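Ton_1535 (Thermococcus onnurineus, PDB 3ZPJ) is of unknown function but folds as an alpha-solenoid of stacked helices, a scaffold of the kind that often serves protein binding. Local coordinates at residues E166-D170 against I199-K203; G169-S174 against G214-R219; T209-V213 against E249-W253; R243-L248 against K268-C273. Residues are numbered along the deposited sequence.

Contact 1. Residues E166-D170 against I199-K203; sequences EKAGD and IVEKK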
loop_
_atom_site.group_PDB
_atom_site.type_symbol
_atom_site.label_atom_id
_atom_site.label_comp_id
_atom_site.label_asym_id
_atom_site.label_seq_id
_atom_site.Cartn_x
_atom_site.Cartn_y
_atom_site.Cartn_z
ATOM N N GLU A 166 9.061 2.885 1.043
ATOM C CA GLU A 166 8.360 2.637 -0.206
ATOM C C GLU A 166 7.915 1.190 -0.350
ATOM O O GLU A 166 6.774 0.922 -0.737
ATOM C CB GLU A 166 9.191 3.076 -1.419
ATOM C CG GLU A 166 8.421 2.957 -2.740
ATOM C CD GLU A 166 9.274 3.204 -3.975
ATOM O OE1 GLU A 166 10.506 3.374 -3.836
ATOM O OE2 GLU A 166 8.705 3.221 -5.092
ATOM N N LYS A 167 8.794 0.253 -0.012
ATOM C CA LYS A 167 8.453 -1.159 -0.161
ATOM C C LYS A 167 7.388 -1.581 0.864
ATOM O O LYS A 167 6.517 -2.392 0.564
ATOM C CB LYS A 167 9.699 -2.050 -0.091
ATOM C CG LYS A 167 9.411 -3.556 -0.030
ATOM C CD LYS A 167 9.474 -4.200 -1.386
ATOM C CE LYS A 167 9.267 -5.723 -1.299
ATOM N NZ LYS A 167 10.508 -6.536 -1.111
ATOM N N ALA A 168 7.450 -1.010 2.057
ATOM C CA ALA A 168 6.420 -1.249 3.062
ATOM C C ALA A 168 5.077 -0.787 2.518
ATOM O O ALA A 168 4.097 -1.535 2.517
ATOM C CB ALA A 168 6.755 -0.504 4.350
ATOM N N GLY A 169 5.054 0.454 2.048
ATOM C CA GLY A 169 3.880 0.987 1.386
ATOM C C GLY A 169 3.314 0.053 0.327
ATOM O O GLY A 169 2.121 -0.249 0.336
ATOM N N ASP A 170 4.172 -0.420 -0.573
ATOM C CA ASP A 170 3.750 -1.323 -1.631
ATOM C C ASP A 170 3.077 -2.596 -1.110
ATOM O O ASP A 170 2.311 -3.235 -1.837
ATOM C CB ASP A 170 4.933 -1.715 -2.519
ATOM C CG ASP A 170 5.379 -0.587 -3.431
ATOM O OD1 ASP A 170 4.588 0.355 -3.687
ATOM O OD2 ASP A 170 6.531 -0.649 -3.890
ATOM N N ILE A 199 8.369 8.192 -9.241
ATOM C CA ILE A 199 7.657 6.937 -9.064
ATOM C C ILE A 199 6.787 6.939 -7.801
ATOM O O ILE A 199 5.629 6.500 -7.830
ATOM C CB ILE A 199 8.646 5.752 -9.041
ATOM C CG1 ILE A 199 9.328 5.605 -10.402
ATOM C CG2 ILE A 199 7.953 4.467 -8.665
ATOM C CD1 ILE A 199 8.348 5.364 -11.521
ATOM N N VAL A 200 7.324 7.453 -6.695
ATOM C CA VAL A 200 6.544 7.461 -5.470
ATOM C C VAL A 200 5.392 8.465 -5.556
ATOM O O VAL A 200 4.318 8.228 -5.010
ATOM C CB VAL A 200 7.398 7.729 -4.201
ATOM C CG1 VAL A 200 6.493 7.815 -2.951
ATOM C CG2 VAL A 200 8.419 6.639 -4.011
ATOM N N GLU A 201 5.636 9.603 -6.194
ATOM C CA GLU A 201 4.576 10.563 -6.420
ATOM C C GLU A 201 3.425 9.863 -7.185
ATOM O O GLU A 201 2.265 9.976 -6.813
ATOM C CB GLU A 201 5.136 11.756 -7.193
ATOM C CG GLU A 201 4.119 12.754 -7.732
ATOM C CD GLU A 201 4.815 13.982 -8.322
ATOM O OE1 GLU A 201 6.045 14.115 -8.129
ATOM O OE2 GLU A 201 4.150 14.812 -8.973
ATOM N N LYS A 202 3.784 9.102 -8.218
ATOM C CA LYS A 202 2.814 8.330 -8.980
ATOM C C LYS A 202 2.117 7.265 -8.119
ATOM O O LYS A 202 0.910 7.088 -8.232
ATOM C CB LYS A 202 3.475 7.714 -10.216
ATOM C CG LYS A 202 2.521 7.019 -11.145
ATOM C CD LYS A 202 3.223 6.627 -12.420
ATOM C CE LYS A 202 2.426 5.611 -13.198
ATOM N NZ LYS A 202 3.241 5.040 -14.307
ATOM N N LYS A 203 2.848 6.592 -7.231
ATOM C CA LYS A 203 2.202 5.588 -6.359
ATOM C C LYS A 203 1.218 6.234 -5.378
ATOM O O LYS A 203 0.299 5.584 -4.864
ATOM C CB LYS A 203 3.239 4.739 -5.602
ATOM C CG LYS A 203 4.098 3.855 -6.506
ATOM C CD LYS A 203 5.121 3.061 -5.717
ATOM C CE LYS A 203 5.809 1.984 -6.548
ATOM N NZ LYS A 203 7.011 1.388 -5.838
#

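Contact 2. Residues G169-S174 against G214-R219; sequences GDTLPS and GLPQIR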
loop_
_atom_site.group_PDB
_atom_site.type_symbol
_atom_site.label_atom_id
_atom_site.label_comp_id
_atom_site.label_asym_id
_atom_site.label_seq_id
_atom_site.Cartn_x
_atom_site.Cartn_y
_atom_site.Cartn_z
ATOM N N GLY A 169 5.054 0.454 2.048
ATOM C CA GLY A 169 3.880 0.987 1.386
ATOM C C GLY A 169 3.314 0.053 0.327
ATOM O O GLY A 169 2.121 -0.249 0.336
ATOM N N ASP A 170 4.172 -0.420 -0.573
ATOM C CA ASP A 170 3.750 -1.323 -1.631
ATOM C C ASP A 170 3.077 -2.596 -1.110
ATOM O O ASP A 170 2.311 -3.235 -1.837
ATOM C CB ASP A 170 4.933 -1.715 -2.519
ATOM C CG ASP A 170 5.379 -0.587 -3.431
ATOM O OD1 ASP A 170 4.588 0.355 -3.687
ATOM O OD2 ASP A 170 6.531 -0.649 -3.890
ATOM N N THR A 171 3.354 -2.977 0.133
ATOM C CA THR A 171 2.787 -4.227 0.634
ATOM C C THR A 171 1.504 -3.986 1.392
ATOM O O THR A 171 0.889 -4.935 1.854
ATOM C CB THR A 171 3.757 -5.018 1.564
ATOM O OG1 THR A 171 3.935 -4.304 2.791
ATOM C CG2 THR A 171 5.118 -5.226 0.892
ATOM N N LEU A 172 1.119 -2.718 1.543
ATOM C CA LEU A 172 -0.049 -2.356 2.345
ATOM C C LEU A 172 -1.236 -1.923 1.506
ATOM O O LEU A 172 -1.079 -1.507 0.358
ATOM C CB LEU A 172 0.309 -1.227 3.310
ATOM C CG LEU A 172 1.299 -1.635 4.395
ATOM C CD1 LEU A 172 1.777 -0.412 5.173
ATOM C CD2 LEU A 172 0.691 -2.674 5.331
ATOM N N PRO A 173 -2.442 -2.027 2.073
ATOM C CA PRO A 173 -3.582 -1.413 1.392
ATOM C C PRO A 173 -3.455 0.117 1.408
ATOM O O PRO A 173 -2.755 0.674 2.277
ATOM C CB PRO A 173 -4.779 -1.873 2.234
ATOM C CG PRO A 173 -4.199 -2.130 3.605
ATOM C CD PRO A 173 -2.834 -2.709 3.319
ATOM N N SER A 174 -4.128 0.774 0.462
ATOM C CA SER A 174 -4.027 2.223 0.260
ATOM C C SER A 174 -4.142 3.043 1.545
ATOM O O SER A 174 -3.347 3.956 1.760
ATOM C CB SER A 174 -5.062 2.735 -0.770
ATOM O OG SER A 174 -4.746 2.343 -2.104
ATOM N N GLY A 214 -8.000 -0.592 -3.013
ATOM C CA GLY A 214 -6.561 -0.534 -3.200
ATOM C C GLY A 214 -5.736 -1.617 -2.517
ATOM O O GLY A 214 -4.826 -1.317 -1.745
ATOM N N LEU A 215 -6.063 -2.878 -2.775
ATOM C CA LEU A 215 -5.249 -3.978 -2.285
ATOM C C LEU A 215 -3.883 -3.896 -2.943
ATOM O O LEU A 215 -3.772 -3.520 -4.108
ATOM C CB LEU A 215 -5.898 -5.325 -2.585
ATOM C CG LEU A 215 -7.225 -5.529 -1.851
ATOM C CD1 LEU A 215 -7.754 -6.929 -2.112
ATOM C CD2 LEU A 215 -7.112 -5.254 -0.343
ATOM N N PRO A 216 -2.835 -4.255 -2.194
ATOM C CA PRO A 216 -1.470 -4.077 -2.705
ATOM C C PRO A 216 -1.245 -4.779 -4.045
ATOM O O PRO A 216 -0.548 -4.222 -4.888
ATOM C CB PRO A 216 -0.577 -4.643 -1.584
ATOM C CG PRO A 216 -1.491 -5.418 -0.684
ATOM C CD PRO A 216 -2.872 -4.841 -0.842
ATOM N N GLN A 217 -1.868 -5.932 -4.270
ATOM C CA GLN A 217 -1.672 -6.663 -5.530
ATOM C C GLN A 217 -2.439 -6.005 -6.690
ATOM O O GLN A 217 -2.082 -6.158 -7.864
ATOM C CB GLN A 217 -2.074 -8.137 -5.383
ATOM C CG GLN A 217 -3.547 -8.364 -5.078
ATOM C CD GLN A 217 -3.866 -8.455 -3.582
ATOM O OE1 GLN A 217 -3.299 -7.733 -2.740
ATOM N NE2 GLN A 217 -4.796 -9.346 -3.250
ATOM N N ILE A 218 -3.489 -5.270 -6.339
ATOM C CA ILE A 218 -4.258 -4.492 -7.299
ATOM C C ILE A 218 -3.460 -3.249 -7.705
ATOM O O ILE A 218 -3.327 -2.958 -8.890
ATOM C CB ILE A 218 -5.672 -4.120 -6.728
ATOM C CG1 ILE A 218 -6.612 -5.325 -6.810
ATOM C CG2 ILE A 218 -6.288 -2.958 -7.473
ATOM C CD1 ILE A 218 -7.725 -5.300 -5.782
ATOM N N ARG A 219 -2.923 -2.517 -6.732
ATOM C CA ARG A 219 -2.134 -1.335 -7.072
ATOM C C ARG A 219 -0.928 -1.743 -7.901
ATOM O O ARG A 219 -0.615 -1.076 -8.900
ATOM C CB ARG A 219 -1.733 -0.530 -5.834
ATOM C CG ARG A 219 -2.930 -0.045 -5.018
ATOM C CD ARG A 219 -2.585 1.189 -4.205
ATOM N NE ARG A 219 -1.259 1.081 -3.600
ATOM C CZ ARG A 219 -0.986 0.331 -2.536
ATOM N NH1 ARG A 219 -1.958 -0.389 -1.978
ATOM N NH2 ARG A 219 0.255 0.290 -2.035
HETATM O O HOH W 1 1.472 -2.429 -4.430
#

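Contact 3. Residues T209-V213 against E249-W253; sequences TVYDV and EVALW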
loop_
_atom_site.group_PDB
_atom_site.type_symbol
_atom_site.label_atom_id
_atom_site.label_comp_id
_atom_site.label_asym_id
_atom_site.label_seq_id
_atom_site.Cartn_x
_atom_site.Cartn_y
_atom_site.Cartn_z
ATOM N N THR A 209 -6.325 7.311 -5.818
ATOM C CA THR A 209 -7.371 7.119 -6.815
ATOM C C THR A 209 -8.074 5.787 -6.586
ATOM O O THR A 209 -9.303 5.708 -6.584
ATOM C CB THR A 209 -6.792 7.095 -8.233
ATOM O OG1 THR A 209 -5.955 8.245 -8.438
ATOM C CG2 THR A 209 -7.922 7.077 -9.267
ATOM N N VAL A 210 -7.288 4.733 -6.420
ATOM C CA VAL A 210 -7.838 3.404 -6.169
ATOM C C VAL A 210 -7.630 3.099 -4.683
ATOM O O VAL A 210 -6.615 2.513 -4.284
ATOM C CB VAL A 210 -7.135 2.356 -7.035
ATOM C CG1 VAL A 210 -7.852 1.029 -6.933
ATOM C CG2 VAL A 210 -7.113 2.804 -8.483
ATOM N N TYR A 211 -8.603 3.520 -3.879
ATOM C CA TYR A 211 -8.464 3.612 -2.436
ATOM C C TYR A 211 -9.217 2.498 -1.730
ATOM O O TYR A 211 -8.627 1.730 -0.977
ATOM C CB TYR A 211 -9.003 4.962 -1.953
ATOM C CG TYR A 211 -8.649 5.292 -0.520
ATOM C CD1 TYR A 211 -7.433 5.883 -0.214
ATOM C CD2 TYR A 211 -9.540 5.032 0.529
ATOM C CE1 TYR A 211 -7.103 6.202 1.089
ATOM C CE2 TYR A 211 -9.213 5.349 1.849
ATOM C CZ TYR A 211 -7.980 5.934 2.107
ATOM O OH TYR A 211 -7.602 6.255 3.384
ATOM N N ASP A 212 -10.525 2.427 -1.963
ATOM C CA ASP A 212 -11.367 1.437 -1.296
ATOM C C ASP A 212 -10.961 0.021 -1.681
ATOM O O ASP A 212 -10.872 -0.859 -0.826
ATOM C CB ASP A 212 -12.845 1.674 -1.622
ATOM C CG ASP A 212 -13.359 3.025 -1.112
ATOM O OD1 ASP A 212 -12.932 4.074 -1.648
ATOM O OD2 ASP A 212 -14.201 3.039 -0.186
ATOM N N VAL A 213 -10.709 -0.201 -2.967
ATOM C CA VAL A 213 -10.231 -1.507 -3.403
ATOM C C VAL A 213 -8.718 -1.527 -3.620
ATOM O O VAL A 213 -8.205 -2.396 -4.314
ATOM C CB VAL A 213 -10.908 -1.982 -4.705
ATOM C CG1 VAL A 213 -12.424 -2.081 -4.535
ATOM C CG2 VAL A 213 -10.548 -1.058 -5.843
ATOM N N GLU A 249 -13.061 3.516 -9.754
ATOM C CA GLU A 249 -11.762 4.013 -9.344
ATOM C C GLU A 249 -10.717 3.559 -10.359
ATOM O O GLU A 249 -9.830 4.319 -10.735
ATOM C CB GLU A 249 -11.406 3.538 -7.913
ATOM C CG GLU A 249 -12.321 4.115 -6.827
ATOM C CD GLU A 249 -11.908 3.754 -5.389
ATOM O OE1 GLU A 249 -11.414 2.625 -5.158
ATOM O OE2 GLU A 249 -12.114 4.605 -4.485
ATOM N N VAL A 250 -10.841 2.323 -10.827
ATOM C CA VAL A 250 -9.892 1.817 -11.799
ATOM C C VAL A 250 -10.025 2.557 -13.123
ATOM O O VAL A 250 -9.025 2.943 -13.727
ATOM C CB VAL A 250 -10.024 0.304 -11.996
ATOM C CG1 VAL A 250 -9.404 -0.119 -13.319
ATOM C CG2 VAL A 250 -9.336 -0.405 -10.857
ATOM N N ALA A 251 -11.258 2.784 -13.557
ATOM C CA ALA A 251 -11.483 3.530 -14.791
ATOM C C ALA A 251 -10.831 4.908 -14.663
ATOM O O ALA A 251 -10.223 5.410 -15.601
ATOM C CB ALA A 251 -12.963 3.663 -15.074
ATOM N N LEU A 252 -10.943 5.501 -13.483
ATOM C CA LEU A 252 -10.398 6.827 -13.248
ATOM C C LEU A 252 -8.867 6.814 -13.349
ATOM O O LEU A 252 -8.249 7.737 -13.877
ATOM C CB LEU A 252 -10.846 7.341 -11.876
ATOM C CG LEU A 252 -10.511 8.795 -11.552
ATOM C CD1 LEU A 252 -11.007 9.712 -12.673
ATOM C CD2 LEU A 252 -11.130 9.173 -10.224
ATOM N N TRP A 253 -8.251 5.761 -12.846
ATOM C CA TRP A 253 -6.800 5.690 -12.921
ATOM C C TRP A 253 -6.364 5.468 -14.375
ATOM O O TRP A 253 -5.399 6.067 -14.849
ATOM C CB TRP A 253 -6.228 4.607 -11.996
ATOM C CG TRP A 253 -4.764 4.501 -12.194
ATOM C CD1 TRP A 253 -4.094 3.531 -12.881
ATOM C CD2 TRP A 253 -3.783 5.439 -11.759
ATOM N NE1 TRP A 253 -2.745 3.798 -12.885
ATOM C CE2 TRP A 253 -2.529 4.966 -12.198
ATOM C CE3 TRP A 253 -3.837 6.626 -11.017
ATOM C CZ2 TRP A 253 -1.344 5.645 -11.934
ATOM C CZ3 TRP A 253 -2.672 7.304 -10.769
ATOM C CH2 TRP A 253 -1.435 6.808 -11.219
#

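Contact 4. Residues R243-L248 against K268-C273; sequences RLIGEL and KAFECC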
loop_
_atom_site.group_PDB
_atom_site.type_symbol
_atom_site.label_atom_id
_atom_site.label_comp_id
_atom_site.label_asym_id
_atom_site.label_seq_id
_atom_site.Cartn_x
_atom_site.Cartn_y
_atom_site.Cartn_z
ATOM N N ARG A 243 -17.859 -3.334 -5.592
ATOM C CA ARG A 243 -17.410 -3.705 -6.929
ATOM C C ARG A 243 -17.627 -2.584 -7.943
ATOM O O ARG A 243 -16.851 -2.413 -8.882
ATOM C CB ARG A 243 -18.120 -4.961 -7.420
ATOM C CG ARG A 243 -17.550 -5.446 -8.729
ATOM C CD ARG A 243 -18.166 -6.727 -9.196
ATOM N NE ARG A 243 -18.064 -6.823 -10.649
ATOM C CZ ARG A 243 -18.606 -7.792 -11.379
ATOM N NH1 ARG A 243 -19.282 -8.773 -10.790
ATOM N NH2 ARG A 243 -18.458 -7.782 -12.698
ATOM N N LEU A 244 -18.698 -1.827 -7.749
ATOM C CA LEU A 244 -18.986 -0.699 -8.604
ATOM C C LEU A 244 -17.947 0.397 -8.376
ATOM O O LEU A 244 -17.322 0.874 -9.326
ATOM C CB LEU A 244 -20.406 -0.186 -8.353
ATOM C CG LEU A 244 -20.899 0.996 -9.190
ATOM C CD1 LEU A 244 -20.439 0.878 -10.618
ATOM C CD2 LEU A 244 -22.431 1.057 -9.148
ATOM N N ILE A 245 -17.770 0.797 -7.122
ATOM C CA ILE A 245 -16.826 1.856 -6.803
ATOM C C ILE A 245 -15.439 1.456 -7.291
ATOM O O ILE A 245 -14.722 2.263 -7.874
ATOM C CB ILE A 245 -16.773 2.162 -5.285
ATOM C CG1 ILE A 245 -17.827 3.196 -4.901
ATOM C CG2 ILE A 245 -15.420 2.742 -4.890
ATOM C CD1 ILE A 245 -19.214 2.699 -4.950
ATOM N N GLY A 246 -15.079 0.197 -7.081
ATOM C CA GLY A 246 -13.735 -0.254 -7.396
ATOM C C GLY A 246 -13.484 -0.175 -8.886
ATOM O O GLY A 246 -12.428 0.281 -9.337
ATOM N N GLU A 247 -14.465 -0.614 -9.663
ATOM C CA GLU A 247 -14.338 -0.543 -11.111
ATOM C C GLU A 247 -14.227 0.913 -11.568
ATOM O O GLU A 247 -13.405 1.232 -12.421
ATOM C CB GLU A 247 -15.464 -1.315 -11.801
ATOM C CG GLU A 247 -15.319 -2.843 -11.662
ATOM C CD GLU A 247 -16.513 -3.640 -12.188
ATOM O OE1 GLU A 247 -17.595 -3.057 -12.424
ATOM O OE2 GLU A 247 -16.375 -4.868 -12.364
ATOM N N LEU A 248 -15.007 1.804 -10.956
ATOM C CA LEU A 248 -14.934 3.227 -11.281
ATOM C C LEU A 248 -13.590 3.858 -10.927
ATOM O O LEU A 248 -13.048 4.651 -11.702
ATOM C CB LEU A 248 -16.076 3.998 -10.620
ATOM C CG LEU A 248 -17.450 3.601 -11.165
ATOM C CD1 LEU A 248 -18.588 4.360 -10.497
ATOM C CD2 LEU A 248 -17.477 3.844 -12.649
ATOM N N LYS A 268 -19.240 -0.937 -18.556
ATOM C CA LYS A 268 -19.389 -2.292 -18.065
ATOM C C LYS A 268 -19.714 -2.306 -16.580
ATOM O O LYS A 268 -20.462 -3.157 -16.114
ATOM C CB LYS A 268 -18.130 -3.114 -18.326
ATOM C CG LYS A 268 -18.289 -4.567 -17.919
ATOM C CD LYS A 268 -16.976 -5.317 -17.866
ATOM C CE LYS A 268 -17.092 -6.487 -16.901
ATOM N NZ LYS A 268 -17.634 -6.051 -15.565
ATOM N N ALA A 269 -19.167 -1.351 -15.840
ATOM C CA ALA A 269 -19.376 -1.307 -14.396
ATOM C C ALA A 269 -20.842 -1.103 -14.017
ATOM O O ALA A 269 -21.242 -1.446 -12.904
ATOM C CB ALA A 269 -18.509 -0.239 -13.757
ATOM N N PHE A 270 -21.627 -0.540 -14.937
ATOM C CA PHE A 270 -23.060 -0.350 -14.722
ATOM C C PHE A 270 -23.862 -1.382 -15.496
ATOM O O PHE A 270 -24.936 -1.802 -15.075
ATOM C CB PHE A 270 -23.496 1.038 -15.189
ATOM C CG PHE A 270 -23.065 2.138 -14.284
ATOM C CD1 PHE A 270 -21.838 2.762 -14.463
ATOM C CD2 PHE A 270 -23.872 2.545 -13.241
ATOM C CE1 PHE A 270 -21.431 3.776 -13.620
ATOM C CE2 PHE A 270 -23.465 3.562 -12.391
ATOM C CZ PHE A 270 -22.240 4.181 -12.586
ATOM N N GLU A 271 -23.338 -1.773 -16.648
ATOM C CA GLU A 271 -24.057 -2.655 -17.551
ATOM C C GLU A 271 -23.830 -4.127 -17.253
ATOM O O GLU A 271 -24.403 -4.983 -17.910
ATOM C CB GLU A 271 -23.683 -2.345 -19.001
ATOM C CG GLU A 271 -24.120 -0.953 -19.449
ATOM C CD GLU A 271 -23.540 -0.571 -20.791
ATOM O OE1 GLU A 271 -22.376 -0.950 -21.050
ATOM O OE2 GLU A 271 -24.252 0.091 -21.586
ATOM N N CYS A 272 -23.002 -4.423 -16.259
ATOM C CA CYS A 272 -22.699 -5.810 -15.925
ATOM C C CYS A 272 -23.762 -6.384 -15.000
ATOM O O CYS A 272 -24.067 -7.579 -15.041
ATOM C CB CYS A 272 -21.319 -5.931 -15.252
ATOM S SG CYS A 272 -21.245 -5.372 -13.517
ATOM N N CYS A 273 -24.319 -5.526 -14.154
ATOM C CA CYS A 273 -25.139 -5.995 -13.051
ATOM C C CYS A 273 -26.380 -5.135 -12.868
ATOM O O CYS A 273 -26.581 -4.137 -13.568
ATOM C CB CYS A 273 -24.307 -6.003 -11.761
ATOM S SG CYS A 273 -22.490 -5.991 -12.021
#

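Contact 1. Residues E166-D170 against I199-K203
E166 lays its carboxylate against the side chain of V200, with CD of E166 3.5 Å from CG2 of V200, and its OE2 also brushes CG2 of I199 at 3.9 Å. The extended t,t rotamer carries the acid across a gap that the backbones do not close: the two short helical segments run nearly parallel, at 27°, with axes 11.8 Å apart, so long side chains have to do the joining. K203 reaches back from the other side with chi2 to chi4 all trans, and its NZ donates to OE2 of E166 at 2.6 Å and to OD2 of D170 at 2.9 Å. Both are salt bridges. Because E166 and D170 stand one helical turn apart, linked by the D170 N to E166 O bond of 2.9 Å, they present two carboxylates to one ammonium group; lysine suits the place, being long enough to reach both and able to donate more than one hydrogen bond. The other carboxylate oxygen of D170, OD1, is bonded to Y181. The network lies toward the surface of the solenoid, joining helix 151-170 to helix 194-209, while helix 174-190 packs alongside, its F188 touching both E166 and V200.

Contact 2. Residues G169-S174 against G214-R219
G214 begins the segment with its carbonyl oxygen, which accepts a hydrogen bond from S174 N at 3.1 Å and a CA-H...O contact from P173 CA at 3.4 Å. Glycine fits here, since an ideal CB would lie 2.1 Å from OG of S174. L215 follows as N-cap of helix 216-223, just as P173 precedes helix 174-190, so two helix starts meet with P173 and L215 CA atoms 4.8 Å apart. P216, in the first turn, where its missing amide hydrogen costs little, turns its ring toward the other loop: CB lies 3.2 Å from O of D170, and CG 3.5 Å from O of T171. A water donates to D170 O at 2.8 Å and P216 O at 2.7 Å, bridging the backbones. R219 then points its guanidinium into the carbonyls. NH1 bonds well to O of L172 at 2.7 Å and weakly to O of G214 at 3.0 Å; NH2 bonds weakly to O of L172 at 3.3 Å and O of G169 at 3.1 Å, and also to Y181. Arginine thus meets main-chain oxygens at the helix end and in the loop, not a carboxylate, so the contact depends on backbone course.

Contact 3. Residues T209-V213 against E249-W253
T209, the last residue of helix 194-209, packs on helix 240-256 with CG2 3.9 Å from CG of L252, while its OG1, bonded to O of E205, meets the edge of the W253 ring at CE3, 3.7 Å away. Threonine serves both needs, a methyl for the leucine and a hydroxyl satisfied by its own helix. V210 then leaves helical geometry, and its branched side chain packs against helix 240-256, CG2 4.0 Å from CB of W253 and CG1 4.4 Å from CG2 of V250. In this alpha-solenoid, the inter-helix loop is thereby fastened to a helix of a later layer, and one buried acid does much of that work: E249 OE1 accepts from N of Y211 at 3.2 Å and weakly from N of D212 at 3.3 Å. D212 brings OD1 to 3.0 Å from OE2 of E249, two acceptors with no bond between them; OD1 of D212 has a weak bond from H285. V213 points toward the helix, its CG2 3.8 Å from OE1 of E249.

Contact 4. Residues R243-L248 against K268-C273
L244 puts its CD1 over one face of the F270 ring, 4.2 Å from the centroid and 10° off the normal, a CH-pi contact at the heart of this packing between helix 240-256 and helix 262-271, successive helices of the alpha-solenoid. L248, one turn on, adds CD2 at 4.1 Å from CE1 of F270, so two leucines of one helical ridge share a single broad aromatic. A269 sits where the backbones are nearest, its CA 5.8 Å from that of L244; its CB, a small methyl that allows this approach, lies 3.9 Å from CD1 of L244 and 4.4 Å from CD2 of L248. R298, beyond the two segments, makes a cation-pi interaction with F270. Farther out the character changes. E247 lies with OE1 3.2 Å from CB of A269, and its OE2 takes a hydrogen bond from NE of R243 at 3.1 Å, a salt bridge within the one helix. NZ of K268 adds a long salt bridge to OE2 of E247 at 3.6 Å. Two cations around one carboxylate come close: NZ of K268 is 3.4 Å from NH2 of R243, a like-charge approach that the shared glutamate offsets. At the polar edge C272 and C273 form a vicinal disulfide, its SG atoms 2.0 Å apart, and both sulfurs lie over one face of the R243 guanidinium, with SG of C272 3.8 Å from NH2.

Following the chain from the N terminus, helix 151-170 reaches contact 1, which closes a loop through helix 174-190 onto helix 194-209. Contact 2 starts from the same stretch, sharing G169 and D170, but closes later, at the start of helix 216-223. Before it does so, contact 3 opens in the loop at 209-213, so the two cross; they also touch, S174 OG lying 2.9 Å from V210 O, a probable hydrogen bond. Contact 3 closes on helix 240-256, after contact 4 has already opened on that helix, making a second crossing; contact 4 ends on 268-273. Contact 1 precedes both in series. Overlapping closures thus tie successive solenoid layers from helix 151-170 to helix 262-271.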